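Local coordinates for DUF5624 domain-containing protein (Legionella pneumophila subsp. pneumophila, PDB 4JX2) that is of unknown function but is probably secreted, and folds as a new combination of alpha helices with a mixed beta sheet, at residues A[222-227]-A[368-373]; A[351-354]-A[359-362]; A[373-376]-A[381-384]; A[393-398]-A[405-410]. One frame throughout, in Å; residues are numbered along the deposited sequence.

Interaction 1 of 4, residues A[222-227]-A[368-373]; sequences PYNNVM and DFLMRL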
# COMPACT_ATOMS: atom_id res chain seq x y z
N PRO A 222 3.18 9.12 34.55
CA PRO A 222 3.83 8.09 33.71
C PRO A 222 4.64 8.69 32.56
O PRO A 222 4.27 9.74 32.04
CB PRO A 222 2.63 7.31 33.13
CG PRO A 222 1.53 7.55 34.08
CD PRO A 222 1.72 8.93 34.63
N TYR A 223 5.72 7.99 32.12
CA TYR A 223 6.46 8.43 30.93
C TYR A 223 5.56 8.29 29.70
O TYR A 223 5.75 9.01 28.72
CB TYR A 223 7.79 7.69 30.73
CG TYR A 223 8.71 8.50 29.85
CD1 TYR A 223 9.44 9.57 30.37
CD2 TYR A 223 8.78 8.27 28.48
CE1 TYR A 223 10.24 10.37 29.55
CE2 TYR A 223 9.57 9.06 27.64
CZ TYR A 223 10.29 10.11 28.19
OH TYR A 223 11.08 10.90 27.39
N ASN A 224 4.55 7.38 29.77
CA ASN A 224 3.51 7.19 28.77
C ASN A 224 2.86 8.54 28.42
O ASN A 224 2.65 8.82 27.24
CB ASN A 224 2.46 6.23 29.30
CG ASN A 224 2.78 4.74 29.35
OD1 ASN A 224 3.52 4.19 28.55
ND2 ASN A 224 2.10 4.04 30.23
N ASN A 225 2.59 9.41 29.44
CA ASN A 225 2.00 10.75 29.26
C ASN A 225 2.99 11.69 28.54
O ASN A 225 2.57 12.49 27.69
CB ASN A 225 1.60 11.34 30.59
CG ASN A 225 0.39 10.70 31.25
OD1 ASN A 225 0.23 9.46 31.30
ND2 ASN A 225 -0.44 11.54 31.85
N VAL A 226 4.30 11.57 28.84
CA VAL A 226 5.33 12.37 28.19
C VAL A 226 5.36 11.98 26.70
O VAL A 226 5.45 12.87 25.85
CB VAL A 226 6.72 12.23 28.88
CG1 VAL A 226 7.85 12.81 28.03
CG2 VAL A 226 6.71 12.89 30.24
N MSE A 227 5.24 10.68 26.39
CA MSE A 227 5.23 10.22 25.01
C MSE A 227 4.06 10.79 24.23
O MSE A 227 4.28 11.25 23.12
CB MSE A 227 5.24 8.70 24.93
CG MSE A 227 6.62 8.16 25.19
SE MSE A 227 6.76 6.30 24.82
CE MSE A 227 5.81 5.54 26.44
N ASP A 368 -6.85 6.25 25.71
CA ASP A 368 -7.09 6.11 24.28
C ASP A 368 -5.79 6.24 23.46
O ASP A 368 -5.52 5.41 22.60
CB ASP A 368 -8.13 7.13 23.82
CG ASP A 368 -9.52 6.96 24.44
OD1 ASP A 368 -9.74 5.95 25.16
OD2 ASP A 368 -10.40 7.84 24.20
N PHE A 369 -4.99 7.24 23.77
CA PHE A 369 -3.75 7.51 23.05
C PHE A 369 -2.69 6.45 23.37
O PHE A 369 -1.97 6.01 22.46
CB PHE A 369 -3.29 8.94 23.37
CG PHE A 369 -4.35 9.93 22.94
CD1 PHE A 369 -4.62 10.14 21.59
CD2 PHE A 369 -5.14 10.57 23.88
CE1 PHE A 369 -5.64 10.99 21.19
CE2 PHE A 369 -6.15 11.45 23.48
CZ PHE A 369 -6.40 11.65 22.14
N LEU A 370 -2.67 5.96 24.62
CA LEU A 370 -1.76 4.87 25.02
C LEU A 370 -2.09 3.60 24.24
O LEU A 370 -1.17 2.94 23.73
CB LEU A 370 -1.82 4.63 26.54
CG LEU A 370 -1.31 5.77 27.43
CD1 LEU A 370 -1.18 5.30 28.80
CD2 LEU A 370 0.06 6.27 26.97
N MSE A 371 -3.40 3.30 24.08
CA MSE A 371 -3.91 2.17 23.30
C MSE A 371 -3.50 2.31 21.83
O MSE A 371 -3.02 1.35 21.21
CB MSE A 371 -5.42 2.08 23.45
CG MSE A 371 -5.86 1.63 24.83
SE MSE A 371 -7.78 1.31 24.84
CE MSE A 371 -8.35 2.85 25.52
N ARG A 372 -3.59 3.54 21.30
CA ARG A 372 -3.24 3.83 19.93
C ARG A 372 -1.71 3.79 19.74
O ARG A 372 -1.26 3.35 18.67
CB ARG A 372 -3.84 5.16 19.49
CG ARG A 372 -3.82 5.39 18.00
CD ARG A 372 -4.62 4.38 17.19
NE ARG A 372 -4.74 4.83 15.81
CZ ARG A 372 -5.67 5.67 15.39
NH1 ARG A 372 -6.58 6.13 16.23
NH2 ARG A 372 -5.70 6.05 14.12
N LEU A 373 -0.93 4.21 20.77
CA LEU A 373 0.53 4.14 20.72
C LEU A 373 0.99 2.68 20.61
O LEU A 373 1.85 2.39 19.77
CB LEU A 373 1.13 4.80 21.97
CG LEU A 373 2.65 4.72 22.19
CD1 LEU A 373 3.44 5.33 21.02
CD2 LEU A 373 3.03 5.39 23.48
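Leu370 meets the side chain of Asn224 at its root, below the flat carboxamide: Leu370 CD2 lies 3.9 Å and Leu370 CD1 4.0 Å from Asn224 CG. The Tyr223 ring, which takes no part across the contact, has Val226 CG1 above one face near the rim, and Phe212 is stacked on the ring. Asn224 CB is nearer still to Leu370 CD2, at 3.3 Å, and the two side chains cross at about a right angle. One turn further on, Met227, built as selenomethionine, meets Leu373. Its chain is straight at chi2 but bends at chi3 (-76°), presenting both SE and CE to Leu373 CD2, each at 4.1 Å. The flexible selenoether chain (a thioether in the natural methionine) and a branched aliphatic suit a seam between two helices, since both can adapt their shape to a neighbouring helix. From the second subunit, Phe340 packs on Asn224 and Leu373, and Ile343 packs on Leu370. No hydrogen bond passes between 222-227 and 368-373; the contact across the two segments is therefore van der Waals packing, probably stabilised by burial of apolar surface shared with the second subunit.

Interaction 2 of 4, residues A[351-354]-A[359-362]; sequences RPAI and TYSK. With SO4 (sulfate ion), chain H.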
# COMPACT_ATOMS: atom_id res chain seq x y z
N ARG A 351 -12.19 2.20 7.70
CA ARG A 351 -11.94 1.48 8.93
C ARG A 351 -12.84 2.06 10.04
O ARG A 351 -13.25 3.23 9.98
CB ARG A 351 -10.45 1.51 9.31
CG ARG A 351 -9.94 2.87 9.71
CD ARG A 351 -8.65 2.75 10.49
NE ARG A 351 -8.15 4.09 10.77
CZ ARG A 351 -8.62 4.86 11.73
NH1 ARG A 351 -9.57 4.41 12.54
NH2 ARG A 351 -8.16 6.09 11.89
N PRO A 352 -13.20 1.23 11.04
CA PRO A 352 -14.00 1.78 12.14
C PRO A 352 -13.21 2.77 13.01
O PRO A 352 -11.96 2.77 13.04
CB PRO A 352 -14.40 0.55 12.93
CG PRO A 352 -13.39 -0.50 12.59
CD PRO A 352 -12.80 -0.17 11.28
N ALA A 353 -13.96 3.60 13.73
CA ALA A 353 -13.37 4.51 14.69
C ALA A 353 -12.72 3.68 15.84
O ALA A 353 -13.28 2.67 16.30
CB ALA A 353 -14.42 5.45 15.23
N ILE A 354 -11.50 4.04 16.22
CA ILE A 354 -10.77 3.36 17.29
C ILE A 354 -10.17 4.41 18.22
O ILE A 354 -10.03 5.57 17.79
CB ILE A 354 -9.68 2.42 16.68
CG1 ILE A 354 -8.68 3.17 15.75
CG2 ILE A 354 -10.33 1.22 15.97
CD1 ILE A 354 -7.36 2.39 15.49
N THR A 359 -13.07 11.51 16.02
CA THR A 359 -14.46 11.05 15.99
C THR A 359 -14.80 9.99 17.05
O THR A 359 -15.98 9.76 17.30
CB THR A 359 -14.82 10.49 14.60
OG1 THR A 359 -13.88 9.48 14.21
CG2 THR A 359 -14.91 11.57 13.53
N TYR A 360 -13.78 9.33 17.64
CA TYR A 360 -13.99 8.26 18.61
C TYR A 360 -14.54 8.77 19.97
O TYR A 360 -15.62 8.34 20.37
CB TYR A 360 -12.70 7.44 18.82
CG TYR A 360 -12.95 6.27 19.74
CD1 TYR A 360 -13.68 5.17 19.31
CD2 TYR A 360 -12.52 6.30 21.07
CE1 TYR A 360 -13.96 4.11 20.18
CE2 TYR A 360 -12.79 5.25 21.94
CZ TYR A 360 -13.51 4.16 21.49
OH TYR A 360 -13.79 3.12 22.34
N SER A 361 -13.77 9.57 20.71
CA SER A 361 -14.21 10.09 22.01
C SER A 361 -14.31 11.61 21.92
O SER A 361 -13.32 12.23 21.51
CB SER A 361 -13.24 9.68 23.12
OG SER A 361 -13.87 9.08 24.24
N LYS A 362 -15.51 12.20 22.22
CA LYS A 362 -15.73 13.66 22.23
C LYS A 362 -14.73 14.23 23.28
O LYS A 362 -13.71 14.78 22.83
CB LYS A 362 -17.20 14.04 22.47
S SO4 H . -8.75 1.92 4.96
O1 SO4 H . -9.39 0.64 5.30
O2 SO4 H . -8.58 2.03 3.46
O3 SO4 H . -9.58 3.04 5.56
O4 SO4 H . -7.41 1.87 5.55
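Ala353 and Tyr360 face each other across two irregular loop segments, their CA atoms 5.5 Å apart, and no backbone hydrogen bond joins 351-354 to 359-362. Tyr360 does most of the touching. With its CG anti to the backbone N (chi1 -176°), the ring lies over the carbonyl carbon of Ile354, which sits 3.6 Å above one ring face, offset toward the rim, while Ala353 C approaches obliquely. Tyr360 CB rests 3.4 Å from Ile354 O. A broad aromatic suits this place because it can cover main chain that offers little apolar surface of its own. The small Ala353 leaves room for the ring, and its CB lies 4.2 Å from Tyr360 CD1 and equally far from Thr359 OG1. Ile354 CB points away from 359-362, and its side chain packs on Arg372 and on Leu348 of the second subunit. Arg351 fastens the beginning of the segment: NH1 makes a weak, bent bond of 2.9 Å to Pro352 O (126°), while Asp357, in the turn between the segments, takes a salt bridge from NH1 and a hydrogen bond from Ile354 N. Arg351 N reaches sulfate O3 weakly at 3.5 Å, an anion also held by Gly275 N and Lys274 NZ and probably taken from the crystallisation liquor. The chemistry therefore divides: the face between the segments is van der Waals contact of ring on backbone, whereas the polar bonds to Asp357, which also pairs with Arg372, are consistent with a fixed turn.

Interaction 3 of 4, residues A[373-376]-A[381-384]; sequences LKFS and TEML. With SO4 (sulfate ion), chain F.
This is a mixed contact, part apolar packing and part water-bridged polar network, where the chain turns back at the end of helix 366-378 and runs past its last turns before helix 386-398. On the apolar side Leu373 CD1 meets Leu384 CD2 at 3.9 Å, methyl against methyl. Ser376 is small enough to let the returning chain come close, and its CB lies 3.6 Å from Met383 O. With CG anti to its carbonyl carbon (chi1 -54°), Glu382 brings CG 3.8 Å from Phe375 CE2; the bend at chi2 then turns the carboxylate, whose plane is 40° from the ring. Both carboxylate oxygens are well supplied. OE2 accepts from Thr381 OG1 at 2.8 Å, on the anti side, and also bonds Ser276 OG; OE1 has Asn386 ND2 and a water. That water, in the plane of the Phe375 ring at its edge, donates to Glu382 OE1 (2.9 Å) and to Ser376 OG (2.7 Å), the hydroxyl being bonded as well to Arg372 O of its own helix. Leu384 N donates to sulfate O3 at 3.2 Å (158°); Asn267 ND2 of the same chain and Arg332 NH2 of the second subunit also bond the anion, which probably comes from the crystallisation liquor. Ile346 of the second subunit packs on Phe375. Around this turn, Phe231 of helix 223-247 touches both leucines, and Thr387 of helix 386-398 packs on Leu373 and Ser376.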
# COMPACT_ATOMS: atom_id res chain seq x y z
N LEU A 373 -0.93 4.21 20.77
CA LEU A 373 0.53 4.14 20.72
C LEU A 373 0.99 2.68 20.61
O LEU A 373 1.85 2.39 19.77
CB LEU A 373 1.13 4.80 21.97
CG LEU A 373 2.65 4.72 22.19
CD1 LEU A 373 3.44 5.33 21.02
CD2 LEU A 373 3.03 5.39 23.48
N LYS A 374 0.40 1.77 21.43
CA LYS A 374 0.73 0.33 21.42
C LYS A 374 0.45 -0.26 20.02
O LYS A 374 1.28 -0.98 19.46
CB LYS A 374 -0.07 -0.41 22.51
CG LYS A 374 0.18 -1.92 22.59
CD LYS A 374 -0.72 -2.64 23.62
CE LYS A 374 -0.29 -4.08 23.77
NZ LYS A 374 -1.18 -4.85 24.67
N PHE A 375 -0.75 0.08 19.47
CA PHE A 375 -1.23 -0.35 18.18
C PHE A 375 -0.30 0.15 17.07
O PHE A 375 0.14 -0.63 16.24
CB PHE A 375 -2.69 0.13 17.97
CG PHE A 375 -3.31 -0.39 16.70
CD1 PHE A 375 -3.69 -1.73 16.59
CD2 PHE A 375 -3.45 0.43 15.59
CE1 PHE A 375 -4.25 -2.22 15.41
CE2 PHE A 375 -3.97 -0.07 14.39
CZ PHE A 375 -4.38 -1.39 14.31
N SER A 376 0.06 1.42 17.11
CA SER A 376 0.91 2.05 16.12
C SER A 376 2.29 1.44 16.08
O SER A 376 2.84 1.24 15.00
CB SER A 376 1.00 3.56 16.36
OG SER A 376 -0.25 4.13 16.05
N THR A 381 1.66 -1.54 9.29
CA THR A 381 0.88 -0.59 8.49
C THR A 381 0.86 0.81 9.10
O THR A 381 0.57 1.77 8.40
CB THR A 381 -0.57 -1.11 8.35
OG1 THR A 381 -1.20 -1.21 9.64
CG2 THR A 381 -0.65 -2.42 7.62
N GLU A 382 1.13 0.93 10.39
CA GLU A 382 1.07 2.19 11.15
C GLU A 382 2.41 2.87 11.35
O GLU A 382 3.47 2.23 11.40
CB GLU A 382 0.49 1.92 12.55
CG GLU A 382 -0.85 1.21 12.57
CD GLU A 382 -1.90 1.81 11.67
OE1 GLU A 382 -2.25 3.00 11.85
OE2 GLU A 382 -2.37 1.09 10.76
N MSE A 383 2.34 4.19 11.49
CA MSE A 383 3.47 5.08 11.81
C MSE A 383 3.23 5.51 13.22
O MSE A 383 2.06 5.64 13.60
CB MSE A 383 3.52 6.31 10.87
CG MSE A 383 2.77 6.15 9.56
SE MSE A 383 3.00 7.68 8.40
CE MSE A 383 1.33 8.57 8.74
N LEU A 384 4.29 5.80 14.00
CA LEU A 384 4.05 6.28 15.39
C LEU A 384 3.25 7.61 15.41
O LEU A 384 2.48 7.81 16.33
CB LEU A 384 5.34 6.43 16.22
CG LEU A 384 5.94 5.15 16.78
CD1 LEU A 384 7.16 5.46 17.64
CD2 LEU A 384 4.91 4.32 17.58
S SO4 F . 8.00 5.33 13.10
O1 SO4 F . 7.72 4.57 14.31
O2 SO4 F . 9.18 4.74 12.43
O3 SO4 F . 6.84 5.26 12.22
O4 SO4 F . 8.28 6.73 13.42
O HOH W 1 -2.54 3.74 14.62

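Interaction 4 of 4, residues A[393-398]-A[405-410]; sequences AGELAE and KISIPG
Glu395 grips Ile406 and the backbone of Ser407 in the close-packed part of this contact, while the Ser407 hydroxyl and a water make up its looser side. The Glu395 chain leaves the helix with CG anti to the backbone N (chi1 178°), which puts this methylene 3.8 Å from both Ile406 CB and Ile406 CG2. Leu396 adds a more distant methyl contact, its CD2 standing 4.2 Å from Ile406 CG2. A glutamate fits here because its aliphatic stem can pack on the isoleucine while its carboxylate reaches beyond. The bend at chi2 (76°) swings the carboxylate to Ser407 N, which gives OE2 a nearly straight bond (3.0 Å, 168°) on the anti side, somewhat out of the carboxylate plane. On the loose side, the water donates to Glu395 OE2 at 2.7 Å and lies 3.0 Å from Ser407 OG, linking the two polar groups at the partly exposed serine. Weaker partners are Tyr358 OH for OE1 and a long ion pair of OE2 with Lys399. The backbone bond ties the irregular 405-410 segment to the last turns of helix 386-398, whose Met392 packs on Ile406 and Trp391 on Ser407; helix 223-247 lies against the apolar part, with Leu236 on Ile406 and Met239 on Leu396.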
# COMPACT_ATOMS: atom_id res chain seq x y z
N ALA A 393 -5.47 16.47 13.89
CA ALA A 393 -6.05 17.03 12.66
C ALA A 393 -7.51 17.43 12.91
O ALA A 393 -7.90 18.53 12.54
CB ALA A 393 -5.95 16.04 11.52
N GLY A 394 -8.26 16.57 13.60
CA GLY A 394 -9.65 16.80 13.94
C GLY A 394 -9.87 17.94 14.91
O GLY A 394 -10.78 18.75 14.71
N GLU A 395 -9.04 18.00 15.97
CA GLU A 395 -9.10 19.07 16.99
C GLU A 395 -8.81 20.42 16.36
O GLU A 395 -9.57 21.37 16.59
CB GLU A 395 -8.11 18.79 18.15
CG GLU A 395 -8.06 19.86 19.24
CD GLU A 395 -9.21 19.90 20.23
OE1 GLU A 395 -10.20 19.17 20.02
OE2 GLU A 395 -9.12 20.66 21.22
N LEU A 396 -7.75 20.50 15.54
CA LEU A 396 -7.39 21.75 14.84
C LEU A 396 -8.53 22.20 13.92
O LEU A 396 -8.90 23.37 13.96
CB LEU A 396 -6.09 21.58 14.05
CG LEU A 396 -4.79 21.67 14.88
CD1 LEU A 396 -3.59 21.24 14.04
CD2 LEU A 396 -4.58 23.07 15.50
N ALA A 397 -9.11 21.25 13.14
CA ALA A 397 -10.23 21.50 12.24
C ALA A 397 -11.45 22.05 13.00
O ALA A 397 -12.00 23.08 12.60
CB ALA A 397 -10.59 20.22 11.50
N GLU A 398 -11.82 21.42 14.14
CA GLU A 398 -12.93 21.87 14.98
C GLU A 398 -12.75 23.32 15.46
O GLU A 398 -13.71 24.09 15.43
CB GLU A 398 -13.10 20.95 16.20
CG GLU A 398 -14.35 21.20 17.02
CD GLU A 398 -15.60 20.49 16.55
OE1 GLU A 398 -15.57 19.84 15.48
OE2 GLU A 398 -16.62 20.56 17.28
N LYS A 405 -7.39 27.81 21.32
CA LYS A 405 -8.65 27.20 21.75
C LYS A 405 -8.54 25.67 22.01
O LYS A 405 -9.39 25.09 22.68
CB LYS A 405 -9.76 27.46 20.70
CG LYS A 405 -10.12 28.92 20.42
CD LYS A 405 -11.28 28.95 19.42
CE LYS A 405 -11.34 30.15 18.50
NZ LYS A 405 -12.24 29.91 17.33
N ILE A 406 -7.51 25.03 21.46
CA ILE A 406 -7.32 23.58 21.52
C ILE A 406 -6.83 23.09 22.89
O ILE A 406 -6.17 23.82 23.64
CB ILE A 406 -6.36 23.11 20.39
CG1 ILE A 406 -4.89 23.54 20.63
CG2 ILE A 406 -6.87 23.50 19.01
CD1 ILE A 406 -3.85 22.65 20.00
N SER A 407 -7.14 21.81 23.19
CA SER A 407 -6.61 21.13 24.38
C SER A 407 -5.57 20.15 23.90
O SER A 407 -5.65 19.69 22.76
CB SER A 407 -7.70 20.44 25.18
OG SER A 407 -8.46 19.57 24.37
N ILE A 408 -4.52 19.90 24.71
CA ILE A 408 -3.44 19.02 24.27
C ILE A 408 -3.22 17.87 25.28
O ILE A 408 -2.53 18.07 26.29
CB ILE A 408 -2.11 19.81 23.99
CG1 ILE A 408 -2.36 21.08 23.13
CG2 ILE A 408 -1.06 18.90 23.34
CD1 ILE A 408 -1.31 21.99 23.14
N PRO A 409 -3.77 16.65 24.99
CA PRO A 409 -3.53 15.50 25.87
C PRO A 409 -2.04 15.24 26.09
O PRO A 409 -1.25 15.28 25.15
CB PRO A 409 -4.20 14.35 25.11
CG PRO A 409 -5.31 15.03 24.33
CD PRO A 409 -4.61 16.27 23.84
N GLY A 410 -1.66 15.07 27.35
CA GLY A 410 -0.28 14.87 27.77
C GLY A 410 0.44 16.17 28.10
O GLY A 410 1.59 16.14 28.55
O HOH W 2 -10.83 21.02 23.30

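Overall arrangement
Helix 366-378 ties the set together. Interactions 1 and 3 share Leu373, their centres about 12 Å apart, and interaction 2 is nested in the long loop that interaction 1 closes. Arg372 NH2 comes to 3.3 Å from Arg351 NH2, joining interactions 1 and 2 around Asp357, whose carboxylate binds both arginines. Phe369 CE2 packs 3.8 Å from Pro409 CG, which brings 405-410 of interaction 4 against the same helix. Interactions 3 and 4 are farther apart, about 20 Å between centres. The second subunit touches the first three interactions but not 405-410 or 393-398. Sulfates, probably from the crystallisation liquor, lie beside interactions 2 and 3 and need not mark a natural site; no active site is known.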